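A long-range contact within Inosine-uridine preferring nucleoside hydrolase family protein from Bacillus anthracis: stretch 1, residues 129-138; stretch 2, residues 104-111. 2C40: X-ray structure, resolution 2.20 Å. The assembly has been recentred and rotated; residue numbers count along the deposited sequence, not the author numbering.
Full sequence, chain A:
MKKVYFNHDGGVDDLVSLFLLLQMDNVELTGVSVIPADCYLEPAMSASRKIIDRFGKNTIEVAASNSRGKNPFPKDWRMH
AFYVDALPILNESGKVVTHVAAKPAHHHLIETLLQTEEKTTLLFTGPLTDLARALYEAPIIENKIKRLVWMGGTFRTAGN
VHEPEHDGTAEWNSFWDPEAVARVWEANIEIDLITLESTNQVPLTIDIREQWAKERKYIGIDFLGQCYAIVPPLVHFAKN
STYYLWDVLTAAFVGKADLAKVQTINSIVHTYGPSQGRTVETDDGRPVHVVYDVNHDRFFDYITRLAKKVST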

# COMPACT_ATOMS: atom_id res chain seq x y z
N THR A 129 24.55 5.93 9.84
CA THR A 129 25.62 6.59 9.09
C THR A 129 25.63 8.13 9.16
O THR A 129 26.73 8.71 9.19
CB THR A 129 25.91 5.99 7.67
OG1 THR A 129 26.10 7.00 6.65
CG2 THR A 129 24.98 4.94 7.28
N ASP A 130 24.47 8.78 9.31
CA ASP A 130 24.49 10.25 9.53
C ASP A 130 25.19 10.62 10.86
O ASP A 130 25.86 11.67 10.98
CB ASP A 130 23.08 10.89 9.52
CG ASP A 130 22.44 10.96 8.13
OD1 ASP A 130 23.14 11.08 7.10
OD2 ASP A 130 21.18 10.90 8.07
N LEU A 131 25.02 9.77 11.88
CA LEU A 131 25.72 9.97 13.15
C LEU A 131 27.22 9.62 13.11
O LEU A 131 28.05 10.32 13.70
CB LEU A 131 25.01 9.21 14.28
CG LEU A 131 25.63 9.24 15.69
CD1 LEU A 131 25.71 10.64 16.28
CD2 LEU A 131 24.87 8.33 16.63
N ALA A 132 27.58 8.51 12.51
CA ALA A 132 28.99 8.14 12.34
C ALA A 132 29.74 9.28 11.73
O ALA A 132 30.83 9.67 12.18
CB ALA A 132 29.08 6.89 11.42
N ARG A 133 29.12 9.81 10.70
CA ARG A 133 29.67 10.90 9.92
C ARG A 133 29.79 12.21 10.70
O ARG A 133 30.80 12.84 10.62
CB ARG A 133 28.82 11.06 8.67
CG ARG A 133 29.46 11.82 7.60
CD ARG A 133 29.33 11.08 6.22
NE ARG A 133 28.00 11.20 5.70
CZ ARG A 133 27.63 12.01 4.71
NH1 ARG A 133 28.51 12.77 4.04
NH2 ARG A 133 26.36 12.01 4.34
N ALA A 134 28.75 12.57 11.44
CA ALA A 134 28.73 13.67 12.40
C ALA A 134 29.88 13.58 13.38
O ALA A 134 30.62 14.54 13.59
CB ALA A 134 27.38 13.67 13.18
N LEU A 135 30.06 12.39 13.93
CA LEU A 135 31.12 12.12 14.90
C LEU A 135 32.51 12.19 14.30
O LEU A 135 33.44 12.73 14.91
CB LEU A 135 30.89 10.74 15.49
CG LEU A 135 29.64 10.66 16.38
CD1 LEU A 135 29.26 9.21 16.55
CD2 LEU A 135 29.91 11.32 17.76
N TYR A 136 32.64 11.68 13.09
CA TYR A 136 33.94 11.73 12.41
C TYR A 136 34.40 13.19 12.21
O TYR A 136 35.52 13.54 12.49
CB TYR A 136 33.91 10.93 11.12
CG TYR A 136 35.18 11.11 10.38
CD1 TYR A 136 35.22 11.91 9.21
CD2 TYR A 136 36.38 10.57 10.87
CE1 TYR A 136 36.41 12.11 8.54
CE2 TYR A 136 37.59 10.78 10.18
CZ TYR A 136 37.59 11.55 9.01
OH TYR A 136 38.76 11.82 8.30
N GLU A 137 33.48 14.05 11.78
CA GLU A 137 33.82 15.45 11.50
C GLU A 137 33.88 16.35 12.73
O GLU A 137 34.71 17.26 12.81
CB GLU A 137 32.81 16.02 10.53
CG GLU A 137 32.88 15.31 9.21
CD GLU A 137 31.89 15.81 8.20
OE1 GLU A 137 31.52 17.00 8.27
OE2 GLU A 137 31.52 15.00 7.31
N ALA A 138 33.00 16.09 13.69
CA ALA A 138 32.89 16.92 14.88
C ALA A 138 32.68 16.06 16.13
O ALA A 138 31.59 16.00 16.68
CB ALA A 138 31.74 17.90 14.73
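Stretch 2, residues 104-111: PAHHHLIE

Stretch 2 is helical from Ala105 onward, with Pro104 at the N-cap position, where a proline ring costs the helix no internal hydrogen bond. The helix begins with His108 N bonded to Pro104 O (2.8 Å) and packs against the helix 129-137. The two axes approach to 8.4 Å, and their N-to-C directions differ by 60° (signed crossing angle -60°). The backbones come nearest at the start of both helices, where the CA atoms of Asp130 and His106 are 4.8 Å apart. Small groups suit so tight a crossing: Ala105 CB lies 3.4 Å from Asp130 OD2, and Ala134 CB lies 3.8 Å from His106 O.

His106 is the centre of the contact. With chi1 in the p well, its side chain enters a hole formed by Asp130, Arg133, Ala134 and Glu137, and its CB lies 3.3 Å from Asp130 O. The guanidinium of Arg133 lies flat on the imidazole, centres 3.7 Å apart and planes at 22°, a pairing that suits two flat, delocalised groups. Although Arg133 NH1 is 3.3 Å from His106 NE2, the angle is poor for a hydrogen bond; this is stacking. Glu137 OE2 instead approaches the ring edge, 3.2 Å from His106 CE1.

A hydrogen bond joins the stretches: His107 NE2 donates to Glu137 OE1 at 2.9 Å, with an N-H...acceptor angle of 140°. The CA-to-CB bond of His107 points away from stretch 1, yet the length of its side chain brings the ring's end back to the carboxylate.

Aliphatic packing completes the contact. Leu109 CD2 reaches Ala134 CB at 4.1 Å and Leu131 CD1 at 4.4 Å. One turn beyond His106, Ile110 sets CG1 3.9 Å from Ala134 CB and CD1 3.7 Å from Ala138 CB, its extended branch reaching the first residue past the stretch 1 helix.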

# COMPACT_ATOMS: atom_id res chain seq x y z
N PRO A 104 22.92 19.22 4.80
CA PRO A 104 22.66 17.79 4.83
C PRO A 104 22.55 17.28 6.29
O PRO A 104 23.13 17.92 7.22
CB PRO A 104 23.89 17.18 4.12
CG PRO A 104 24.91 18.22 4.13
CD PRO A 104 24.21 19.53 4.16
N ALA A 105 21.86 16.15 6.47
CA ALA A 105 21.52 15.65 7.80
C ALA A 105 22.68 15.59 8.82
O ALA A 105 22.51 15.99 9.95
CB ALA A 105 20.86 14.25 7.68
N HIS A 106 23.85 15.10 8.42
CA HIS A 106 24.97 14.98 9.37
C HIS A 106 25.47 16.33 9.87
O HIS A 106 25.79 16.45 11.05
CB HIS A 106 26.11 14.13 8.83
CG HIS A 106 26.79 14.71 7.61
ND1 HIS A 106 28.14 14.99 7.58
CD2 HIS A 106 26.32 15.02 6.39
CE1 HIS A 106 28.47 15.46 6.39
NE2 HIS A 106 27.38 15.48 5.65
N HIS A 107 25.51 17.32 8.98
CA HIS A 107 25.82 18.68 9.32
C HIS A 107 24.72 19.36 10.12
O HIS A 107 24.98 20.06 11.09
CB HIS A 107 26.10 19.49 8.06
CG HIS A 107 27.45 19.22 7.46
ND1 HIS A 107 27.85 19.79 6.28
CD2 HIS A 107 28.47 18.43 7.87
CE1 HIS A 107 29.09 19.41 6.00
NE2 HIS A 107 29.48 18.57 6.94
N HIS A 108 23.49 19.12 9.70
CA HIS A 108 22.32 19.58 10.44
C HIS A 108 22.35 19.09 11.90
O HIS A 108 22.07 19.83 12.84
CB HIS A 108 21.08 19.09 9.71
CG HIS A 108 19.79 19.53 10.32
ND1 HIS A 108 18.88 18.64 10.87
CD2 HIS A 108 19.25 20.76 10.46
CE1 HIS A 108 17.84 19.31 11.31
NE2 HIS A 108 18.04 20.60 11.10
N LEU A 109 22.67 17.81 12.06
CA LEU A 109 22.72 17.21 13.37
C LEU A 109 23.76 17.92 14.26
O LEU A 109 23.47 18.29 15.39
CB LEU A 109 23.03 15.72 13.20
CG LEU A 109 23.44 14.82 14.37
CD1 LEU A 109 22.55 14.97 15.52
CD2 LEU A 109 23.37 13.40 13.84
N ILE A 110 24.95 18.15 13.71
CA ILE A 110 26.04 18.84 14.42
C ILE A 110 25.59 20.22 14.89
O ILE A 110 25.74 20.57 16.07
CB ILE A 110 27.35 18.95 13.54
CG1 ILE A 110 27.97 17.56 13.32
CG2 ILE A 110 28.40 19.88 14.14
CD1 ILE A 110 29.06 17.51 12.23
N GLU A 111 25.04 21.00 13.95
CA GLU A 111 24.69 22.41 14.22
C GLU A 111 23.53 22.49 15.22
O GLU A 111 23.55 23.34 16.09
CB GLU A 111 24.33 23.16 12.93
CG GLU A 111 25.52 23.62 12.10